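Local structure of chemotaxis signal transduction protein (Thermoanaerobacter tengcongensis, 2QDL) at residues Val31-Asp37 / Ser81-Glu87; Ile61-Lys67 / Lys92-Asp98; Pro11-Val15 / Leu26-Val31. The protein probably acts as the CheW scaffold of bacterial chemotaxis, coupling the histidine kinase CheA to chemoreceptors, as its relatives do. All coordinates share one frame; numbering follows the deposited sequence.

Contact 1. Residues Val31-Asp37 / Ser81-Glu87; sequences VHEVVKD and SRIIIVE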
loop_
_atom_site.group_PDB
_atom_site.type_symbol
_atom_site.label_atom_id
_atom_site.label_comp_id
_atom_site.label_asym_id
_atom_site.label_seq_id
_atom_site.Cartn_x
_atom_site.Cartn_y
_atom_site.Cartn_z
ATOM N N VAL A 31 -6.957 -4.553 1.709
ATOM C CA VAL A 31 -6.263 -5.493 0.822
ATOM C C VAL A 31 -7.272 -6.454 0.138
ATOM O O VAL A 31 -7.703 -7.450 0.731
ATOM C CB VAL A 31 -5.157 -6.296 1.605
ATOM C CG1 VAL A 31 -4.504 -7.390 0.708
ATOM C CG2 VAL A 31 -4.081 -5.344 2.178
ATOM N N HIS A 32 -7.646 -6.160 -1.105
ATOM C CA HIS A 32 -8.639 -6.955 -1.846
ATOM C C HIS A 32 -8.043 -8.282 -2.331
ATOM O O HIS A 32 -8.687 -9.328 -2.315
ATOM C CB HIS A 32 -9.227 -6.155 -3.018
ATOM C CG HIS A 32 -10.148 -5.039 -2.596
ATOM N ND1 HIS A 32 -9.770 -4.038 -1.719
ATOM C CD2 HIS A 32 -11.430 -4.761 -2.947
ATOM C CE1 HIS A 32 -10.782 -3.206 -1.539
ATOM N NE2 HIS A 32 -11.800 -3.628 -2.265
ATOM N N GLU A 33 -6.807 -8.222 -2.778
ATOM C CA GLU A 33 -6.078 -9.398 -3.172
ATOM C C GLU A 33 -4.604 -9.051 -3.341
ATOM O O GLU A 33 -4.207 -7.885 -3.261
ATOM C CB GLU A 33 -6.692 -10.090 -4.428
ATOM C CG GLU A 33 -6.543 -9.429 -5.741
ATOM C CD GLU A 33 -7.412 -10.060 -6.841
ATOM O OE1 GLU A 33 -8.513 -9.539 -7.071
ATOM O OE2 GLU A 33 -6.992 -11.053 -7.478
ATOM N N VAL A 34 -3.804 -10.090 -3.521
ATOM C CA VAL A 34 -2.393 -9.952 -3.701
ATOM C C VAL A 34 -2.022 -10.816 -4.903
ATOM O O VAL A 34 -2.217 -12.043 -4.877
ATOM C CB VAL A 34 -1.610 -10.467 -2.476
ATOM C CG1 VAL A 34 -0.131 -10.232 -2.685
ATOM C CG2 VAL A 34 -2.085 -9.791 -1.174
ATOM N N VAL A 35 -1.498 -10.181 -5.943
ATOM C CA VAL A 35 -1.067 -10.901 -7.153
ATOM C C VAL A 35 0.453 -10.843 -7.278
ATOM O O VAL A 35 1.084 -10.001 -6.670
ATOM C CB VAL A 35 -1.776 -10.357 -8.458
ATOM C CG1 VAL A 35 -3.321 -10.433 -8.333
ATOM C CG2 VAL A 35 -1.390 -8.965 -8.748
ATOM N N LYS A 36 1.051 -11.729 -8.058
ATOM C CA LYS A 36 2.496 -11.595 -8.344
ATOM C C LYS A 36 2.948 -10.331 -9.143
ATOM O O LYS A 36 2.213 -9.831 -10.027
ATOM C CB LYS A 36 3.030 -12.861 -8.978
ATOM C CG LYS A 36 2.952 -14.011 -7.989
ATOM C CD LYS A 36 3.466 -15.286 -8.618
ATOM C CE LYS A 36 3.366 -16.466 -7.690
ATOM N NZ LYS A 36 3.213 -17.674 -8.557
ATOM N N ASP A 37 4.157 -9.836 -8.811
ATOM C CA ASP A 37 4.770 -8.665 -9.453
ATOM C C ASP A 37 5.337 -9.071 -10.816
ATOM O O ASP A 37 6.555 -9.125 -11.001
ATOM C CB ASP A 37 5.877 -8.069 -8.562
ATOM C CG ASP A 37 6.593 -6.854 -9.197
ATOM O OD1 ASP A 37 6.252 -6.473 -10.324
ATOM O OD2 ASP A 37 7.501 -6.264 -8.558
ATOM N N SER A 81 8.333 -10.453 -4.502
ATOM C CA SER A 81 7.607 -9.237 -4.858
ATOM C C SER A 81 6.160 -9.572 -5.245
ATOM O O SER A 81 5.892 -10.614 -5.846
ATOM C CB SER A 81 8.311 -8.452 -5.981
ATOM O OG SER A 81 9.453 -7.788 -5.476
ATOM N N ARG A 82 5.249 -8.675 -4.885
ATOM C CA ARG A 82 3.832 -8.828 -5.195
ATOM C C ARG A 82 3.178 -7.513 -5.589
ATOM O O ARG A 82 3.758 -6.424 -5.452
ATOM C CB ARG A 82 3.091 -9.364 -3.958
ATOM C CG ARG A 82 3.534 -10.733 -3.497
ATOM C CD ARG A 82 3.026 -11.791 -4.463
ATOM N NE ARG A 82 3.264 -13.135 -3.953
ATOM C CZ ARG A 82 4.366 -13.848 -4.148
ATOM N NH1 ARG A 82 5.388 -13.354 -4.843
ATOM N NH2 ARG A 82 4.450 -15.063 -3.622
ATOM N N ILE A 83 1.939 -7.635 -6.051
ATOM C CA ILE A 83 1.092 -6.498 -6.292
ATOM C C ILE A 83 -0.152 -6.628 -5.443
ATOM O O ILE A 83 -0.997 -7.498 -5.679
ATOM C CB ILE A 83 0.673 -6.342 -7.798
ATOM C CG1 ILE A 83 1.912 -6.187 -8.700
ATOM C CG2 ILE A 83 -0.304 -5.162 -7.923
ATOM C CD1 ILE A 83 1.632 -6.381 -10.220
ATOM N N ILE A 84 -0.256 -5.731 -4.471
ATOM C CA ILE A 84 -1.433 -5.659 -3.595
ATOM C C ILE A 84 -2.509 -4.858 -4.290
ATOM O O ILE A 84 -2.311 -3.671 -4.618
ATOM C CB ILE A 84 -1.109 -4.992 -2.248
ATOM C CG1 ILE A 84 0.064 -5.732 -1.561
ATOM C CG2 ILE A 84 -2.339 -4.939 -1.373
ATOM C CD1 ILE A 84 0.495 -5.113 -0.259
ATOM N N ILE A 85 -3.642 -5.513 -4.518
ATOM C CA ILE A 85 -4.797 -4.857 -5.129
ATOM C C ILE A 85 -5.615 -4.167 -4.060
ATOM O O ILE A 85 -6.075 -4.786 -3.089
ATOM C CB ILE A 85 -5.667 -5.822 -5.950
ATOM C CG1 ILE A 85 -4.809 -6.673 -6.903
ATOM C CG2 ILE A 85 -6.855 -5.084 -6.663
ATOM C CD1 ILE A 85 -3.985 -5.905 -7.911
ATOM N N VAL A 86 -5.769 -2.863 -4.236
ATOM C CA VAL A 86 -6.558 -2.042 -3.331
ATOM C C VAL A 86 -7.665 -1.306 -4.149
ATOM O O VAL A 86 -7.810 -1.506 -5.357
ATOM C CB VAL A 86 -5.638 -1.030 -2.540
ATOM C CG1 VAL A 86 -4.517 -1.777 -1.783
ATOM C CG2 VAL A 86 -5.054 0.035 -3.478
ATOM N N GLU A 87 -8.440 -0.471 -3.473
ATOM C CA GLU A 87 -9.490 0.320 -4.111
ATOM C C GLU A 87 -9.334 1.745 -3.632
ATOM O O GLU A 87 -9.228 1.978 -2.451
ATOM C CB GLU A 87 -10.873 -0.210 -3.741
ATOM C CG GLU A 87 -11.984 0.602 -4.338
ATOM C CD GLU A 87 -13.360 0.238 -3.772
ATOM O OE1 GLU A 87 -13.730 0.659 -2.636
ATOM O OE2 GLU A 87 -14.077 -0.463 -4.495
HETATM O O HOH W 1 6.448 -11.756 -8.415
#
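H32 and E33 both face I85 across an antiparallel strand pair, a classic beta bulge. Backbone bonds carry the pairing: H32 N donates a hydrogen bond to I85 O, and I85 N one to E33 O. V35 and I83 form an antiparallel hydrogen-bonded pair, V35 N to I83 O at 2.7 Å and I83 N to V35 O at 2.6 Å, the latter nearly straight at 175°. Past the last pair, K36 with R82, one water accepts weakly from D37 N and donates to S81 O.

V35, I83 and I85 share one face of the sheet; V35 CG2 sits tightly at 3.5 Å against I83 CB, the methyl wedged between its own N and carbonyl carbon (chi1 -57°). On this face E33 CG lies alongside I85 CG1, while the carboxylate reaches a salt bridge with R57. On the side of V34 and I84, V31 CG1 meets I84 CG2 at 3.9 Å; V34 CG1 crosses the R82 side chain, 3.6 Å from its CB.

The R82 chain, bent at chi2 (-73°), runs beside K36, whose CG lies over one guanidinium face toward its rim. R82 NH1 donates to S81 O at 3.0 Å and also to K79 O. With an alanine in place of R82, the S81 and K79 carbonyls would probably lose this donor and K36 CG the flat group it lies over.

Strand 33-36 thus edges strand 82-88, which bonds on its other side to strand 91-106; strand 50-56 packs L56 and I54 under V35, I83 and I85, and F17 of strand 12-19 meets I84.

Contact 2. Residues Ile61-Lys67 / Lys92-Asp98; sequences IPVIDLK and KAGLIVD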
loop_
_atom_site.group_PDB
_atom_site.type_symbol
_atom_site.label_atom_id
_atom_site.label_comp_id
_atom_site.label_asym_id
_atom_site.label_seq_id
_atom_site.Cartn_x
_atom_site.Cartn_y
_atom_site.Cartn_z
ATOM N N ILE A 61 -5.769 -2.421 -14.550
ATOM C CA ILE A 61 -5.433 -1.961 -13.202
ATOM C C ILE A 61 -4.102 -1.212 -13.210
ATOM O O ILE A 61 -3.049 -1.814 -13.473
ATOM C CB ILE A 61 -5.414 -3.131 -12.144
ATOM C CG1 ILE A 61 -6.810 -3.793 -12.065
ATOM C CG2 ILE A 61 -4.931 -2.601 -10.765
ATOM C CD1 ILE A 61 -6.971 -4.804 -10.947
ATOM N N PRO A 62 -4.144 0.104 -12.901
ATOM C CA PRO A 62 -2.901 0.856 -12.807
ATOM C C PRO A 62 -2.080 0.476 -11.561
ATOM O O PRO A 62 -2.624 0.354 -10.473
ATOM C CB PRO A 62 -3.377 2.318 -12.756
ATOM C CG PRO A 62 -4.699 2.248 -12.133
ATOM C CD PRO A 62 -5.324 0.960 -12.632
ATOM N N VAL A 63 -0.777 0.306 -11.755
ATOM C CA VAL A 63 0.136 -0.137 -10.720
ATOM C C VAL A 63 1.155 0.951 -10.394
ATOM O O VAL A 63 1.807 1.481 -11.256
ATOM C CB VAL A 63 0.880 -1.427 -11.106
ATOM C CG1 VAL A 63 1.688 -1.935 -9.906
ATOM C CG2 VAL A 63 -0.105 -2.482 -11.578
ATOM N N ILE A 64 1.247 1.285 -9.112
ATOM C CA ILE A 64 2.200 2.275 -8.633
ATOM C C ILE A 64 3.381 1.562 -7.972
ATOM O O ILE A 64 3.220 0.555 -7.252
ATOM C CB ILE A 64 1.506 3.282 -7.647
ATOM C CG1 ILE A 64 2.491 4.272 -7.048
ATOM C CG2 ILE A 64 0.887 2.566 -6.487
ATOM C CD1 ILE A 64 1.798 5.533 -6.542
ATOM N N ASP A 65 4.568 2.094 -8.247
ATOM C CA ASP A 65 5.769 1.724 -7.544
ATOM C C ASP A 65 5.868 2.683 -6.371
ATOM O O ASP A 65 6.115 3.874 -6.567
ATOM C CB ASP A 65 7.007 1.764 -8.477
ATOM C CG ASP A 65 8.315 1.365 -7.741
ATOM O OD1 ASP A 65 8.544 1.854 -6.609
ATOM O OD2 ASP A 65 9.119 0.602 -8.293
ATOM N N LEU A 66 5.608 2.171 -5.158
ATOM C CA LEU A 66 5.615 2.974 -3.913
ATOM C C LEU A 66 6.970 3.592 -3.580
ATOM O O LEU A 66 7.028 4.696 -3.046
ATOM C CB LEU A 66 5.115 2.147 -2.709
ATOM C CG LEU A 66 3.683 1.603 -2.780
ATOM C CD1 LEU A 66 3.367 0.771 -1.534
ATOM C CD2 LEU A 66 2.651 2.747 -2.947
ATOM N N LYS A 67 8.059 2.888 -3.872
ATOM C CA LYS A 67 9.409 3.432 -3.639
ATOM C C LYS A 67 9.645 4.686 -4.456
ATOM O O LYS A 67 10.200 5.654 -3.934
ATOM C CB LYS A 67 10.484 2.409 -3.952
ATOM C CG LYS A 67 10.490 1.186 -3.029
ATOM C CD LYS A 67 11.472 0.171 -3.574
ATOM C CE LYS A 67 11.126 -1.211 -3.087
ATOM N NZ LYS A 67 11.906 -2.277 -3.776
ATOM N N LYS A 92 -10.089 0.155 -8.791
ATOM C CA LYS A 92 -9.002 -0.773 -8.485
ATOM C C LYS A 92 -7.614 -0.198 -8.813
ATOM O O LYS A 92 -7.409 0.415 -9.865
ATOM C CB LYS A 92 -9.191 -2.110 -9.203
ATOM C CG LYS A 92 -10.357 -2.938 -8.689
ATOM C CD LYS A 92 -10.109 -4.446 -8.845
ATOM C CE LYS A 92 -11.312 -5.297 -8.371
ATOM N NZ LYS A 92 -11.997 -4.759 -7.131
ATOM N N ALA A 93 -6.667 -0.414 -7.900
ATOM C CA ALA A 93 -5.285 0.019 -8.080
ATOM C C ALA A 93 -4.364 -1.067 -7.529
ATOM O O ALA A 93 -4.797 -1.895 -6.712
ATOM C CB ALA A 93 -5.056 1.375 -7.382
ATOM N N GLY A 94 -3.123 -1.102 -8.026
ATOM C CA GLY A 94 -2.114 -2.049 -7.587
ATOM C C GLY A 94 -0.920 -1.324 -6.980
ATOM O O GLY A 94 -0.465 -0.293 -7.494
ATOM N N LEU A 95 -0.433 -1.844 -5.861
ATOM C CA LEU A 95 0.744 -1.291 -5.186
ATOM C C LEU A 95 1.807 -2.384 -5.171
ATOM O O LEU A 95 1.551 -3.500 -4.690
ATOM C CB LEU A 95 0.407 -0.858 -3.752
ATOM C CG LEU A 95 -0.884 -0.062 -3.461
ATOM C CD1 LEU A 95 -0.955 0.272 -1.994
ATOM C CD2 LEU A 95 -0.928 1.214 -4.252
ATOM N N ILE A 96 2.984 -2.059 -5.719
ATOM C CA ILE A 96 4.135 -2.962 -5.695
ATOM C C ILE A 96 4.738 -2.970 -4.304
ATOM O O ILE A 96 4.928 -1.925 -3.678
ATOM C CB ILE A 96 5.208 -2.573 -6.766
ATOM C CG1 ILE A 96 4.614 -2.663 -8.171
ATOM C CG2 ILE A 96 6.496 -3.452 -6.658
ATOM C CD1 ILE A 96 5.435 -1.938 -9.203
ATOM N N VAL A 97 5.019 -4.180 -3.824
ATOM C CA VAL A 97 5.680 -4.397 -2.527
ATOM C C VAL A 97 6.757 -5.484 -2.705
ATOM O O VAL A 97 6.596 -6.367 -3.536
ATOM C CB VAL A 97 4.654 -4.782 -1.384
ATOM C CG1 VAL A 97 3.529 -3.780 -1.290
ATOM C CG2 VAL A 97 4.057 -6.189 -1.579
ATOM N N ASP A 98 7.820 -5.433 -1.908
ATOM C CA ASP A 98 8.887 -6.437 -1.958
ATOM C C ASP A 98 8.456 -7.782 -1.394
ATOM O O ASP A 98 8.968 -8.799 -1.800
ATOM C CB ASP A 98 10.171 -5.962 -1.222
ATOM C CG ASP A 98 10.812 -4.771 -1.889
ATOM O OD1 ASP A 98 10.578 -4.575 -3.096
ATOM O OD2 ASP A 98 11.568 -4.047 -1.216
HETATM O O HOH W 2 6.769 -0.270 -4.382
#
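V63 CG1 stands anti to its backbone N (chi1 -173°), and I96 CG1 anti to its carbonyl carbon (chi1 -62°); these two branches meet at 3.5 Å, a tight contact between side chains crossing at about a right angle. The setting is a parallel strand pair within the curled, mixed sheet of the CheW-like beta-barrel, where strand 59-65 runs beside strand 91-106 before turning into helix 66-70.

Three backbone bonds join the strands: G94 N to P62 O, I64 N to G94 O at 2.8 Å, and I96 N to I64 O at 3.0 Å, the last almost straight (174°). G94 thus uses both its N-H and its carbonyl on strand 59-65. Having no side chain, it lets V63 approach closely: a CB here would lie tight against V63 CG2. I61 CG2 rests against G94 N, 3.6 Å away, and its CD1 reaches across to the aliphatic part of K92.

L95 faces the other way with I64, and L66 CD1 comes to 4.0 Å from L95 CB as the helix begins. D65 is the N-cap, its OD1 accepting from K68 N. Beside it a water donates to I96 O and accepts weakly from L66 N, bridging strand end and helix start.

F17 and L19 of strand 12-19 pack on L66. K67, buried and extended beyond CG, carries its ammonium to D98 and also donates to R75 O, while D98 OD2 accepts from A20 N. In the salt bridge, K67 NZ lies 2.7 Å from D98 OD1, on that oxygen's syn lone pair.

Contact 3. Residues Pro11-Val15 / Leu26-Val31; sequences PKKIV and LDIFDV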
loop_
_atom_site.group_PDB
_atom_site.type_symbol
_atom_site.label_atom_id
_atom_site.label_comp_id
_atom_site.label_asym_id
_atom_site.label_seq_id
_atom_site.Cartn_x
_atom_site.Cartn_y
_atom_site.Cartn_z
ATOM N N PRO A 11 -9.579 -8.187 16.552
ATOM C CA PRO A 11 -8.561 -7.105 16.480
ATOM C C PRO A 11 -8.347 -6.537 15.085
ATOM O O PRO A 11 -8.594 -7.220 14.099
ATOM C CB PRO A 11 -7.279 -7.777 16.965
ATOM C CG PRO A 11 -7.706 -9.088 17.614
ATOM C CD PRO A 11 -8.990 -9.484 16.953
ATOM N N LYS A 12 -7.895 -5.286 15.007
ATOM C CA LYS A 12 -7.373 -4.739 13.749
ATOM C C LYS A 12 -6.239 -5.649 13.237
ATOM O O LYS A 12 -5.289 -5.967 13.992
ATOM C CB LYS A 12 -6.892 -3.287 13.924
ATOM C CG LYS A 12 -6.438 -2.600 12.617
ATOM C CD LYS A 12 -6.060 -1.135 12.864
ATOM C CE LYS A 12 -5.825 -0.378 11.582
ATOM N NZ LYS A 12 -7.112 -0.124 10.817
ATOM N N LYS A 13 -6.339 -6.101 11.989
ATOM C CA LYS A 13 -5.274 -6.928 11.393
ATOM C C LYS A 13 -4.572 -6.112 10.308
ATOM O O LYS A 13 -5.220 -5.621 9.374
ATOM C CB LYS A 13 -5.809 -8.235 10.814
ATOM C CG LYS A 13 -6.712 -9.032 11.737
ATOM C CD LYS A 13 -6.003 -10.149 12.461
ATOM C CE LYS A 13 -6.185 -11.487 11.690
ATOM N NZ LYS A 13 -5.734 -12.695 12.484
ATOM N N ILE A 14 -3.264 -5.928 10.474
ATOM C CA ILE A 14 -2.450 -5.225 9.489
ATOM C C ILE A 14 -1.611 -6.220 8.676
ATOM O O ILE A 14 -0.930 -7.078 9.234
ATOM C CB ILE A 14 -1.500 -4.169 10.145
ATOM C CG1 ILE A 14 -2.272 -3.185 11.030
ATOM C CG2 ILE A 14 -0.750 -3.431 9.085
ATOM C CD1 ILE A 14 -3.434 -2.533 10.358
ATOM N N VAL A 15 -1.703 -6.111 7.355
ATOM C CA VAL A 15 -0.795 -6.794 6.426
ATOM C C VAL A 15 0.459 -5.950 6.332
ATOM O O VAL A 15 0.403 -4.750 5.968
ATOM C CB VAL A 15 -1.444 -6.931 5.023
ATOM C CG1 VAL A 15 -0.556 -7.696 4.072
ATOM C CG2 VAL A 15 -2.805 -7.612 5.156
ATOM N N LEU A 26 -1.043 -2.139 5.716
ATOM C CA LEU A 26 -2.418 -1.801 5.378
ATOM C C LEU A 26 -3.347 -2.692 6.188
ATOM O O LEU A 26 -3.018 -3.858 6.459
ATOM C CB LEU A 26 -2.694 -2.020 3.888
ATOM C CG LEU A 26 -2.107 -1.000 2.922
ATOM C CD1 LEU A 26 -2.128 -1.518 1.454
ATOM C CD2 LEU A 26 -2.841 0.362 3.065
ATOM N N ASP A 27 -4.497 -2.152 6.565
ATOM C CA ASP A 27 -5.555 -2.961 7.145
ATOM C C ASP A 27 -5.932 -3.999 6.096
ATOM O O ASP A 27 -6.094 -3.675 4.930
ATOM C CB ASP A 27 -6.768 -2.096 7.530
ATOM C CG ASP A 27 -7.750 -2.825 8.454
ATOM O OD1 ASP A 27 -8.225 -3.934 8.124
ATOM O OD2 ASP A 27 -8.026 -2.296 9.544
ATOM N N ILE A 28 -6.034 -5.255 6.521
ATOM C CA ILE A 28 -6.517 -6.352 5.665
ATOM C C ILE A 28 -7.834 -5.990 4.940
ATOM O O ILE A 28 -8.071 -6.451 3.836
ATOM C CB ILE A 28 -6.638 -7.699 6.469
ATOM C CG1 ILE A 28 -7.021 -8.875 5.570
ATOM C CG2 ILE A 28 -7.696 -7.598 7.577
ATOM C CD1 ILE A 28 -6.064 -9.172 4.435
ATOM N N PHE A 29 -8.669 -5.158 5.562
ATOM C CA PHE A 29 -9.903 -4.684 4.969
ATOM C C PHE A 29 -9.637 -3.943 3.657
ATOM O O PHE A 29 -10.457 -3.995 2.743
ATOM C CB PHE A 29 -10.615 -3.739 5.947
ATOM C CG PHE A 29 -11.986 -3.296 5.475
ATOM C CD1 PHE A 29 -13.077 -4.150 5.564
ATOM C CD2 PHE A 29 -12.173 -2.032 4.922
ATOM C CE1 PHE A 29 -14.346 -3.744 5.107
ATOM C CE2 PHE A 29 -13.443 -1.618 4.483
ATOM C CZ PHE A 29 -14.523 -2.484 4.576
ATOM N N ASP A 30 -8.498 -3.246 3.564
ATOM C CA ASP A 30 -8.127 -2.518 2.344
ATOM C C ASP A 30 -7.380 -3.349 1.313
ATOM O O ASP A 30 -7.185 -2.894 0.178
ATOM C CB ASP A 30 -7.311 -1.259 2.709
ATOM C CG ASP A 30 -8.107 -0.313 3.598
ATOM O OD1 ASP A 30 -9.234 0.043 3.244
ATOM O OD2 ASP A 30 -7.661 0.010 4.699
ATOM N N VAL A 31 -6.957 -4.553 1.709
ATOM C CA VAL A 31 -6.263 -5.493 0.822
ATOM C C VAL A 31 -7.272 -6.454 0.138
ATOM O O VAL A 31 -7.703 -7.450 0.731
ATOM C CB VAL A 31 -5.157 -6.296 1.605
ATOM C CG1 VAL A 31 -4.504 -7.390 0.708
ATOM C CG2 VAL A 31 -4.081 -5.344 2.178
#
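D27 divides its carboxylate between two tasks: OD2 takes the ammonium of K12 while OD1 holds the chain just beyond the strand. The K12 chain runs extended and then bends at its last torsion (chi4 71°), which turns NZ onto OD2 at 2.7 Å, on the anti lone pair; this is a salt bridge. On the other oxygen, F29 N donates to OD1 at 2.9 Å, meeting it on the anti side, an Asx turn that starts the helical-looking run 28-30. A glycerol, probably from the crystallisation liquor, also bonds to OD1 and to K13 O.

These residues belong to the open end of the beta hairpin formed by strands 12-19 and 22-27. V15 and L26 exchange both backbone bonds, V15 N to L26 O at 2.8 Å and L26 N to V15 O at 3.0 Å, whereas I14 and D27 form a non-hydrogen-bonded pair. One step on, I28 N donates almost straight to K13 O (172°).

Strand 91-106 bonds to I14 and K12 on the far side of strand 12-19. Over V15, CG2 is met by I28 CD1 at 3.7 Å and by V31 CG2 at 4.0 Å, while K13 CB touches I28 CG2.

Overall arrangement
All three contacts belong to one curled sheet. Contact 2 is the core contact, its centre about 7 Å from that of the chain, and contacts 1 and 3 are only partly buried. Contacts 1 and 2 hold adjoining strands: I84 N to L95 O and V86 N to A93 O probably bond strand 82-88 to strand 91-106, and I84 CD1 packs on V97 CG1. Contact 3 shares V31 with contact 1, where the chain passes from hairpin to edge strand, and reaches contact 2 through L26 and L95. Contact 2 pairs strands in parallel, the others antiparallel. Contacts 2 and 3 each include a lysine-aspartate salt bridge, buried in contact 2 but partly exposed in contact 3.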